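Local coordinates for protein GH61E (Thielavia terrestris, PDB 3EJA) that probably depolymerises cellulose and related polysaccharides by copper-dependent oxidation of glycosidic bonds, as a family AA9 lytic polysaccharide monooxygenase, here crystallised with magnesium in the metal site, at residues A[11-15]-A[16-20]; A[81-85]-A[86-90]; A[177-180]-A[181-185]. All coordinates share one frame; numbering follows the deposited sequence.

Contact 1: residues A[11-15]-A[16-20]; sequences ADWQQ and VRKAD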
ATOM      1  N   ALA A  11     -14.637  -9.633   6.085  1.00 15.95           N
ATOM      2  CA  ALA A  11     -13.878 -10.847   6.399  1.00 15.63           C
ATOM      3  C   ALA A  11     -12.595 -10.923   5.575  1.00 15.28           C
ATOM      4  O   ALA A  11     -12.382 -10.123   4.664  1.00 14.91           O
ATOM      5  CB  ALA A  11     -14.727 -12.100   6.154  1.00 15.82           C
ATOM      6  N   ASP A  12     -11.746 -11.894   5.903  1.00 14.77           N
ATOM      7  CA  ASP A  12     -10.487 -12.099   5.187  1.00 14.67           C
ATOM      8  C   ASP A  12     -10.757 -12.255   3.697  1.00 14.69           C
ATOM      9  O   ASP A  12     -11.542 -13.114   3.288  1.00 14.35           O
ATOM     10  CB  ASP A  12      -9.770 -13.358   5.678  1.00 14.68           C
ATOM     11  CG  ASP A  12      -9.072 -13.179   7.017  1.00 14.75           C
ATOM     12  OD1 ASP A  12      -9.051 -12.072   7.576  1.00 14.14           O
ATOM     13  OD2 ASP A  12      -8.528 -14.199   7.501  1.00 15.52           O
ATOM     14  N   TRP A  13     -10.116 -11.403   2.900  1.00 14.69           N
ATOM     15  CA  TRP A  13     -10.177 -11.460   1.423  1.00 14.53           C
ATOM     16  C   TRP A  13     -11.591 -11.316   0.843  1.00 14.71           C
ATOM     17  O   TRP A  13     -11.884 -11.836  -0.237  1.00 14.44           O
ATOM     18  CB  TRP A  13      -9.476 -12.726   0.887  1.00 14.08           C
ATOM     19  CG  TRP A  13      -8.243 -13.064   1.666  1.00 14.08           C
ATOM     20  CD1 TRP A  13      -8.061 -14.136   2.501  1.00 13.27           C
ATOM     21  CD2 TRP A  13      -7.036 -12.295   1.728  1.00 13.34           C
ATOM     22  NE1 TRP A  13      -6.802 -14.093   3.056  1.00 14.23           N
ATOM     23  CE2 TRP A  13      -6.155 -12.968   2.607  1.00 13.65           C
ATOM     24  CE3 TRP A  13      -6.612 -11.104   1.123  1.00 13.58           C
ATOM     25  CZ2 TRP A  13      -4.870 -12.492   2.888  1.00 13.73           C
ATOM     26  CZ3 TRP A  13      -5.328 -10.628   1.403  1.00 13.18           C
ATOM     27  CH2 TRP A  13      -4.476 -11.319   2.280  1.00 13.43           C
ATOM     28  N   GLN A  14     -12.461 -10.605   1.558  1.00 14.81           N
ATOM     29  CA  GLN A  14     -13.828 -10.398   1.081  1.00 15.20           C
ATOM     30  C   GLN A  14     -13.908  -9.211   0.119  1.00 14.75           C
ATOM     31  O   GLN A  14     -14.403  -9.352  -1.006  1.00 14.79           O
ATOM     32  CB  GLN A  14     -14.803 -10.246   2.248  1.00 15.31           C
ATOM     33  CG  GLN A  14     -16.248 -10.147   1.806  1.00 16.11           C
ATOM     34  CD  GLN A  14     -17.204 -10.135   2.972  1.00 18.62           C
ATOM     35  OE1 GLN A  14     -16.816  -9.852   4.111  1.00 19.64           O
ATOM     36  NE2 GLN A  14     -18.470 -10.437   2.697  1.00 18.31           N
ATOM     37  N   GLN A  15     -13.424  -8.056   0.570  1.00 14.36           N
ATOM     38  CA  GLN A  15     -13.275  -6.878  -0.282  1.00 14.09           C
ATOM     39  C   GLN A  15     -11.808  -6.686  -0.675  1.00 13.70           C
ATOM     40  O   GLN A  15     -11.469  -5.736  -1.375  1.00 13.64           O
ATOM     41  CB  GLN A  15     -13.811  -5.618   0.421  1.00 14.15           C
ATOM     42  CG  GLN A  15     -15.322  -5.633   0.691  1.00 14.28           C
ATOM     43  CD  GLN A  15     -15.686  -6.311   2.009  1.00 16.12           C
ATOM     44  OE1 GLN A  15     -14.832  -6.530   2.873  1.00 16.09           O
ATOM     45  NE2 GLN A  15     -16.969  -6.640   2.171  1.00 15.67           N
ATOM     46  N   VAL A  16     -10.946  -7.591  -0.208  1.00 12.97           N
ATOM     47  CA  VAL A  16      -9.510  -7.551  -0.506  1.00 12.47           C
ATOM     48  C   VAL A  16      -9.132  -8.715  -1.435  1.00 12.16           C
ATOM     49  O   VAL A  16      -9.443  -9.866  -1.145  1.00 11.98           O
ATOM     50  CB  VAL A  16      -8.648  -7.609   0.800  1.00 12.37           C
ATOM     51  CG1 VAL A  16      -7.152  -7.610   0.468  1.00 11.92           C
ATOM     52  CG2 VAL A  16      -8.976  -6.436   1.718  1.00 12.45           C
ATOM     53  N   ARG A  17      -8.477  -8.416  -2.558  1.00 11.25           N
ATOM     54  CA  ARG A  17      -8.020  -9.477  -3.466  1.00 11.32           C
ATOM     55  C   ARG A  17      -7.042 -10.405  -2.742  1.00 11.51           C
ATOM     56  O   ARG A  17      -6.122  -9.940  -2.054  1.00 11.54           O
ATOM     57  CB  ARG A  17      -7.391  -8.892  -4.735  1.00 11.03           C
ATOM     58  CG  ARG A  17      -8.355  -7.972  -5.516  1.00 10.82           C
ATOM     59  CD  ARG A  17      -7.753  -7.505  -6.824  1.00 11.29           C
ATOM     60  NE  ARG A  17      -8.775  -6.940  -7.710  1.00 10.04           N
ATOM     61  CZ  ARG A  17      -8.553  -6.574  -8.971  1.00 11.99           C
ATOM     62  NH1 ARG A  17      -7.343  -6.710  -9.502  1.00 11.31           N
ATOM     63  NH2 ARG A  17      -9.543  -6.076  -9.705  1.00 10.06           N
ATOM     64  N   LYS A  18      -7.270 -11.709  -2.873  1.00 11.77           N
ATOM     65  CA  LYS A  18      -6.533 -12.709  -2.097  1.00 12.55           C
ATOM     66  C   LYS A  18      -5.052 -12.673  -2.449  1.00 12.36           C
ATOM     67  O   LYS A  18      -4.645 -13.031  -3.561  1.00 12.31           O
ATOM     68  CB  LYS A  18      -7.113 -14.122  -2.290  1.00 12.48           C
ATOM     69  CG  LYS A  18      -6.443 -15.181  -1.393  1.00 13.40           C
ATOM     70  CD  LYS A  18      -6.927 -16.593  -1.691  1.00 13.76           C
ATOM     71  CE  LYS A  18      -7.981 -17.064  -0.692  1.00 18.19           C
ATOM     72  NZ  LYS A  18      -8.537 -18.426  -1.028  1.00 17.85           N
ATOM     73  N   ALA A  19      -4.251 -12.199  -1.502  1.00 12.50           N
ATOM     74  CA  ALA A  19      -2.824 -12.075  -1.732  1.00 12.61           C
ATOM     75  C   ALA A  19      -2.182 -13.460  -1.791  1.00 12.65           C
ATOM     76  O   ALA A  19      -2.660 -14.413  -1.162  1.00 12.27           O
ATOM     77  CB  ALA A  19      -2.179 -11.203  -0.655  1.00 12.49           C
ATOM     78  N   ASP A  20      -1.099 -13.565  -2.555  1.00 12.70           N
ATOM     79  CA  ASP A  20      -0.381 -14.826  -2.703  1.00 12.89           C
ATOM     80  C   ASP A  20       0.206 -15.342  -1.383  1.00 13.34           C
ATOM     81  O   ASP A  20       0.536 -16.529  -1.273  1.00 13.46           O
ATOM     82  CB  ASP A  20       0.735 -14.687  -3.752  1.00 12.61           C
ATOM     83  CG  ASP A  20       0.203 -14.631  -5.187  1.00 13.06           C
ATOM     84  OD1 ASP A  20      -0.991 -14.912  -5.419  1.00 12.32           O
ATOM     85  OD2 ASP A  20       1.006 -14.305  -6.088  1.00 12.72           O
TER
HETATM   86  O   HOH W   1     -10.520 -12.451  -2.907  1.00 32.11           O
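Trp13 makes nearly all the apolar contact, lying against Val16, Lys18 and Ala19. The aliphatic part of Lys18 crosses the indole at about a right angle, and Lys18 CG sits over one face of Trp13, 4.2 Å from the centroid of its five-membered ring, a CH-pi contact. On the same face the backbone N of Ala19 stands above the rim, and Ala19 CB meets Trp13 CH2 at 3.7 Å; a methyl is small enough to fit there. Val16 CG1, anti to its backbone N (chi1 178°), comes obliquely to Trp13 CE3 at 3.6 Å. Lysine suits this exposed position: its methylenes cover the indole while its ammonium makes a cation-pi contact with Trp22.

No direct hydrogen bond joins 11-15 to 16-20. Trp13 CA approaches Val16 O at 3.1 Å in a CA-H...O contact, and a water probably donates to Trp13 O and weakly accepts from Lys18 N. Gln14 OE1 takes Ala11 N at 2.9 Å, in the carbonyl plane and almost straight (178°).

This reinforces Gln14 N to Ala11 O, closing a type II beta turn with Trp13 at its positive-phi position, in the loop after strand 3-7 of the AA9 beta sandwich.

Contact 2: residues A[81-85]-A[86-90]; sequences DGEDI and NSWNG. With SO4 (sulfate ion), chain H; SO4 (sulfate ion), chain G.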
ATOM      1  N   ASP A  81     -14.553   4.705 -16.095  1.00 26.05           N
ATOM      2  CA  ASP A  81     -16.018   4.584 -16.136  1.00 28.26           C
ATOM      3  C   ASP A  81     -16.516   3.373 -16.929  1.00 29.14           C
ATOM      4  O   ASP A  81     -17.468   2.700 -16.524  1.00 29.69           O
ATOM      5  CB  ASP A  81     -16.644   5.868 -16.698  1.00 28.47           C
ATOM      6  CG  ASP A  81     -16.490   7.054 -15.764  1.00 29.71           C
ATOM      7  OD1 ASP A  81     -16.123   6.858 -14.585  1.00 30.10           O
ATOM      8  OD2 ASP A  81     -16.738   8.192 -16.215  1.00 31.31           O
ATOM      9  N   GLY A  82     -15.855   3.099 -18.054  1.00 29.89           N
ATOM     10  CA  GLY A  82     -16.237   1.986 -18.926  1.00 31.02           C
ATOM     11  C   GLY A  82     -15.566   0.666 -18.582  1.00 31.65           C
ATOM     12  O   GLY A  82     -15.357  -0.185 -19.462  1.00 31.65           O
ATOM     13  N   GLU A  83     -15.242   0.484 -17.301  1.00 32.01           N
ATOM     14  CA  GLU A  83     -14.549  -0.718 -16.847  1.00 32.03           C
ATOM     15  C   GLU A  83     -15.189  -1.325 -15.602  1.00 30.85           C
ATOM     16  O   GLU A  83     -15.841  -0.632 -14.821  1.00 30.87           O
ATOM     17  CB  GLU A  83     -13.086  -0.396 -16.561  1.00 32.81           C
ATOM     18  CG  GLU A  83     -12.111  -1.367 -17.175  1.00 36.43           C
ATOM     19  CD  GLU A  83     -11.730  -0.985 -18.593  1.00 40.74           C
ATOM     20  OE1 GLU A  83     -11.673   0.232 -18.889  1.00 42.21           O
ATOM     21  OE2 GLU A  83     -11.483  -1.902 -19.409  1.00 42.90           O
ATOM     22  N   ASP A  84     -14.980  -2.629 -15.430  1.00 29.19           N
ATOM     23  CA  ASP A  84     -15.484  -3.375 -14.284  1.00 27.43           C
ATOM     24  C   ASP A  84     -14.348  -3.559 -13.275  1.00 25.94           C
ATOM     25  O   ASP A  84     -13.268  -4.034 -13.627  1.00 25.19           O
ATOM     26  CB  ASP A  84     -16.005  -4.737 -14.748  1.00 27.71           C
ATOM     27  CG  ASP A  84     -16.725  -5.512 -13.652  1.00 28.82           C
ATOM     28  OD1 ASP A  84     -16.434  -5.331 -12.453  1.00 28.14           O
ATOM     29  OD2 ASP A  84     -17.591  -6.341 -14.006  1.00 31.57           O
ATOM     30  N   ILE A  85     -14.607  -3.175 -12.026  1.00 24.20           N
ATOM     31  CA  ILE A  85     -13.649  -3.344 -10.922  1.00 23.02           C
ATOM     32  C   ILE A  85     -13.108  -4.779 -10.820  1.00 22.44           C
ATOM     33  O   ILE A  85     -11.932  -4.981 -10.510  1.00 22.13           O
ATOM     34  CB  ILE A  85     -14.247  -2.860  -9.543  1.00 22.66           C
ATOM     35  CG1 ILE A  85     -13.305  -3.153  -8.361  1.00 22.42           C
ATOM     36  CG2 ILE A  85     -15.593  -3.503  -9.261  1.00 22.21           C
ATOM     37  CD1 ILE A  85     -12.255  -2.111  -8.112  1.00 17.00           C
ATOM     38  N   ASN A  86     -13.961  -5.768 -11.099  1.00 21.60           N
ATOM     39  CA  ASN A  86     -13.555  -7.178 -11.013  1.00 20.97           C
ATOM     40  C   ASN A  86     -12.530  -7.631 -12.053  1.00 20.19           C
ATOM     41  O   ASN A  86     -11.821  -8.621 -11.839  1.00 20.03           O
ATOM     42  CB  ASN A  86     -14.775  -8.094 -11.063  1.00 21.26           C
ATOM     43  CG  ASN A  86     -15.674  -7.931  -9.855  1.00 22.44           C
ATOM     44  OD1 ASN A  86     -15.209  -7.883  -8.715  1.00 22.63           O
ATOM     45  ND2 ASN A  86     -16.973  -7.837 -10.103  1.00 24.07           N
ATOM     46  N   SER A  87     -12.444  -6.919 -13.174  1.00 19.34           N
ATOM     47  CA  SER A  87     -11.493  -7.298 -14.221  1.00 18.80           C
ATOM     48  C   SER A  87     -10.399  -6.263 -14.480  1.00 18.19           C
ATOM     49  O   SER A  87      -9.535  -6.478 -15.327  1.00 18.60           O
ATOM     50  CB  SER A  87     -12.222  -7.654 -15.524  1.00 19.20           C
ATOM     51  OG  SER A  87     -12.996  -6.566 -15.987  1.00 20.11           O
ATOM     52  N   TRP A  88     -10.434  -5.151 -13.743  1.00 16.79           N
ATOM     53  CA  TRP A  88      -9.453  -4.072 -13.910  1.00 15.51           C
ATOM     54  C   TRP A  88      -8.345  -4.204 -12.863  1.00 14.84           C
ATOM     55  O   TRP A  88      -8.622  -4.322 -11.669  1.00 14.11           O
ATOM     56  CB  TRP A  88     -10.134  -2.705 -13.809  1.00 15.26           C
ATOM     57  CG  TRP A  88      -9.272  -1.574 -14.275  1.00 14.93           C
ATOM     58  CD1 TRP A  88      -9.057  -1.190 -15.571  1.00 15.02           C
ATOM     59  CD2 TRP A  88      -8.494  -0.687 -13.460  1.00 14.62           C
ATOM     60  NE1 TRP A  88      -8.199  -0.113 -15.612  1.00 14.45           N
ATOM     61  CE2 TRP A  88      -7.842   0.219 -14.331  1.00 14.89           C
ATOM     62  CE3 TRP A  88      -8.295  -0.558 -12.079  1.00 14.29           C
ATOM     63  CZ2 TRP A  88      -7.004   1.241 -13.864  1.00 15.13           C
ATOM     64  CZ3 TRP A  88      -7.464   0.460 -11.615  1.00 14.56           C
ATOM     65  CH2 TRP A  88      -6.828   1.343 -12.505  1.00 14.89           C
ATOM     66  N   ASN A  89      -7.096  -4.180 -13.320  1.00 14.14           N
ATOM     67  CA  ASN A  89      -5.971  -4.558 -12.469  1.00 13.84           C
ATOM     68  C   ASN A  89      -4.962  -3.459 -12.132  1.00 13.39           C
ATOM     69  O   ASN A  89      -3.983  -3.714 -11.427  1.00 13.42           O
ATOM     70  CB  ASN A  89      -5.268  -5.781 -13.069  1.00 13.72           C
ATOM     71  CG  ASN A  89      -6.224  -6.928 -13.291  1.00 13.70           C
ATOM     72  OD1 ASN A  89      -7.092  -7.198 -12.453  1.00 13.83           O
ATOM     73  ND2 ASN A  89      -6.095  -7.599 -14.425  1.00 13.78           N
ATOM     74  N   GLY A  90      -5.191  -2.251 -12.639  1.00 12.77           N
ATOM     75  CA  GLY A  90      -4.284  -1.135 -12.348  1.00 12.59           C
ATOM     76  C   GLY A  90      -2.964  -1.182 -13.105  1.00 12.19           C
ATOM     77  O   GLY A  90      -1.908  -0.901 -12.535  1.00 11.90           O
TER
HETATM   78  S   SO4 H4850      -6.838   0.076 -18.675  0.50 28.37           S
HETATM   79  O1  SO4 H4850      -6.276   0.773 -19.831  0.50 27.24           O
HETATM   80  O2  SO4 H4850      -5.845   0.045 -17.597  0.50 27.07           O
HETATM   81  O3  SO4 H4850      -8.045   0.767 -18.224  0.50 26.89           O
HETATM   82  O4  SO4 H4850      -7.190  -1.298 -19.048  0.50 27.30           O
HETATM   83  S   SO4 G4849     -12.456   7.747 -17.266  1.00 55.83           S
HETATM   84  O1  SO4 G4849     -11.134   7.274 -16.864  1.00 56.05           O
HETATM   85  O2  SO4 G4849     -13.473   7.210 -16.369  1.00 55.36           O
HETATM   86  O3  SO4 G4849     -12.468   9.207 -17.199  1.00 56.26           O
HETATM   87  O4  SO4 G4849     -12.735   7.310 -18.632  1.00 55.77           O
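Asp84 folds the chain onto Asn86, Ser87 and Trp88 in a local turn at the protein surface, within the loop that joins strand 72-78 to strand 96-100. Its carboxylate makes an Asx turn: OD1 accepts Asn86 N at 2.9 Å, with the donor standing above the carboxylate plane. Placing CG anti to the backbone N (chi1 -172°) carries the carboxylate forward to that amide, and the short aspartate chain suits the two-residue reach.

The main-chain oxygen of Asp84 gathers further donors. Ser87 N donates to Asp84 O at 3.0 Å, from above the carbonyl plane, while Trp88 N adds a weak bond. With chi1 59° Ser87 OG also comes near Asp84 O, but that bond is long and weak.

Beyond the turn, Glu83 and Trp88 cross at about a right angle. The methylene CG of Glu83 meets Trp88 CD1 obliquely at 3.5 Å, so the contact is made by its aliphatic part. On one face of the indole lies Gly90 N, and at the edge, in the ring plane, is a sulfate oxygen: Trp88 NE1 donates to O3 of the sulfate of chain H at 2.8 Å. Inward, Ile85 packs on Tyr131 and Leu133, and Trp88 also touches Leu133, apolar links from the loop to strand 130-140.

A second sulfate, of chain G, accepts Asp81 N at 2.7 Å. Both anions probably come from the crystallisation liquor. They take up N-H donors of Trp88 and Asp81, and Arg78, which bonds both a sulfate and Asp81 OD1, probably offsets negative charge gathered there.

Contact 3: residues A[177-180]-A[181-185]; sequences GAYS and ATDPG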
ATOM      1  N   GLY A 177       7.496  -0.308 -11.463  1.00 10.24           N
ATOM      2  CA  GLY A 177       7.902   0.910 -12.138  1.00 10.32           C
ATOM      3  C   GLY A 177       8.299   1.997 -11.161  1.00 10.75           C
ATOM      4  O   GLY A 177       9.314   2.683 -11.366  1.00 10.87           O
ATOM      5  N   ALA A 178       7.509   2.149 -10.098  1.00 10.55           N
ATOM      6  CA  ALA A 178       7.679   3.248  -9.146  1.00 11.01           C
ATOM      7  C   ALA A 178       8.940   3.131  -8.297  1.00 10.97           C
ATOM      8  O   ALA A 178       9.504   4.150  -7.905  1.00 11.22           O
ATOM      9  CB  ALA A 178       6.456   3.360  -8.243  1.00 10.73           C
ATOM     10  N   TYR A 179       9.353   1.898  -8.003  1.00 10.86           N
ATOM     11  CA  TYR A 179      10.457   1.634  -7.078  1.00 11.30           C
ATOM     12  C   TYR A 179      11.680   1.055  -7.778  1.00 11.46           C
ATOM     13  O   TYR A 179      11.562   0.250  -8.708  1.00 11.68           O
ATOM     14  CB  TYR A 179      10.034   0.646  -5.981  1.00 10.77           C
ATOM     15  CG  TYR A 179       8.924   1.113  -5.060  1.00 10.94           C
ATOM     16  CD1 TYR A 179       8.583   2.470  -4.956  1.00  9.71           C
ATOM     17  CD2 TYR A 179       8.229   0.197  -4.274  1.00 10.04           C
ATOM     18  CE1 TYR A 179       7.557   2.894  -4.097  1.00 10.54           C
ATOM     19  CE2 TYR A 179       7.211   0.611  -3.407  1.00 10.12           C
ATOM     20  CZ  TYR A 179       6.877   1.952  -3.329  1.00 10.44           C
ATOM     21  OH  TYR A 179       5.869   2.365  -2.478  1.00 10.84           O
ATOM     22  N   SER A 180      12.853   1.455  -7.304  1.00 11.63           N
ATOM     23  CA  SER A 180      14.088   0.802  -7.713  1.00 11.84           C
ATOM     24  C   SER A 180      14.733   0.158  -6.487  1.00 11.86           C
ATOM     25  O   SER A 180      14.599   0.670  -5.370  1.00 11.47           O
ATOM     26  CB  SER A 180      15.024   1.836  -8.347  0.50 11.79           C
ATOM     27  OG  SER A 180      16.374   1.413  -8.342  0.50 11.15           O
ATOM     28  N   ALA A 181      15.435  -0.951  -6.709  1.00 12.02           N
ATOM     29  CA  ALA A 181      16.113  -1.681  -5.630  1.00 12.19           C
ATOM     30  C   ALA A 181      17.173  -0.862  -4.888  1.00 12.21           C
ATOM     31  O   ALA A 181      17.586  -1.237  -3.790  1.00 12.37           O
ATOM     32  CB  ALA A 181      16.718  -2.988  -6.156  1.00 12.19           C
ATOM     33  N   THR A 182      17.611   0.251  -5.477  1.00 11.96           N
ATOM     34  CA  THR A 182      18.626   1.102  -4.833  1.00 11.93           C
ATOM     35  C   THR A 182      18.045   2.394  -4.244  1.00 11.73           C
ATOM     36  O   THR A 182      18.794   3.247  -3.757  1.00 11.52           O
ATOM     37  CB  THR A 182      19.819   1.441  -5.781  1.00 12.04           C
ATOM     38  OG1 THR A 182      19.329   2.109  -6.953  1.00 12.64           O
ATOM     39  CG2 THR A 182      20.586   0.179  -6.178  1.00 11.74           C
ATOM     40  N   ASP A 183      16.717   2.535  -4.271  1.00 11.34           N
ATOM     41  CA  ASP A 183      16.056   3.676  -3.640  1.00 11.26           C
ATOM     42  C   ASP A 183      16.526   3.808  -2.181  1.00 11.03           C
ATOM     43  O   ASP A 183      16.681   2.798  -1.478  1.00 10.87           O
ATOM     44  CB  ASP A 183      14.524   3.546  -3.709  1.00 11.26           C
ATOM     45  CG  ASP A 183      13.962   3.803  -5.109  1.00 13.07           C
ATOM     46  OD1 ASP A 183      14.706   4.271  -6.008  1.00 13.73           O
ATOM     47  OD2 ASP A 183      12.757   3.532  -5.304  1.00 14.17           O
ATOM     48  N   PRO A 184      16.788   5.047  -1.733  1.00 10.98           N
ATOM     49  CA  PRO A 184      17.362   5.296  -0.401  1.00 10.78           C
ATOM     50  C   PRO A 184      16.492   4.833   0.763  1.00 10.82           C
ATOM     51  O   PRO A 184      17.010   4.624   1.865  1.00 10.49           O
ATOM     52  CB  PRO A 184      17.527   6.820  -0.363  1.00 11.05           C
ATOM     53  CG  PRO A 184      16.591   7.330  -1.388  1.00 11.15           C
ATOM     54  CD  PRO A 184      16.577   6.301  -2.478  1.00 10.77           C
ATOM     55  N   GLY A 185      15.187   4.699   0.526  1.00 10.39           N
ATOM     56  CA  GLY A 185      14.264   4.176   1.542  1.00 10.66           C
ATOM     57  C   GLY A 185      14.026   2.674   1.471  1.00 10.72           C
ATOM     58  O   GLY A 185      13.276   2.118   2.289  1.00 10.71           O
TER
HETATM   59  O   HOH W   2      11.046   5.462  -5.210  1.00 16.43           O
HETATM   60  O   HOH W   3      19.269   0.892  -9.354  1.00 27.84           O
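The carboxylate of Asp183 is met by Ser180 N from above its plane, the donor standing 60° out of it. This bond is nearly straight, 2.9 Å from Ser180 N to Asp183 OD2 with 172° at the hydrogen. The ring of Tyr179 takes little part: Asp183 OD2 lies oblique to it, and is 3.5 Å from Tyr179 CA. That ring instead packs edge-to-face with Phe175, and its hydroxyl is hydrogen-bonded to Tyr75 and Glu137, so it roots the loop in the sheet of strands 72-78 and 130-140.

Ser180 and Asp183 also pair through the main chain: Asp183 N donates to Ser180 O at 3.0 Å, closing a type I beta turn. With CG beside its own backbone N (chi1 -74°), Asp183 folds its carboxylate back to the start of the turn, a span an aspartate can bridge.

Water ties on at both ends. One molecule donates to Asp183 OD2 at 2.6 Å and more weakly to Ala178 O; another meets Thr182 OG1 at 2.7 Å. Ser180 OG may accept weakly from Thr182 N, but this is doubtful because Ser180 has two conformers.

With two donors on OD2, one from the backbone and one from water, Asp183 is probably stabilised as a carboxylate.

In the fold
Contact 1 is partly buried and leans on the sandwich, Val16 touching strand 151-162 and Trp13 touching strand 3-7; contacts 2 and 3 are at the surface. Accordingly, contact 1 is mainly a tryptophan packing on aliphatic groups, whereas in both others an aspartate accepts backbone N-H, forward along the chain at Asp84 and backward at Asp183. Contacts 1 and 2 touch: Arg17 NH2 probably bonds Trp88 O (2.8 Å) and Arg17 NH1 probably bonds Asn89 OD1 (3.0 Å), while Gln158 of strand 151-162 holds Arg17 NE and packs on Ile85. Contact 3 stands apart, its centre about 27 Å from that of contact 1, across the chain's centre.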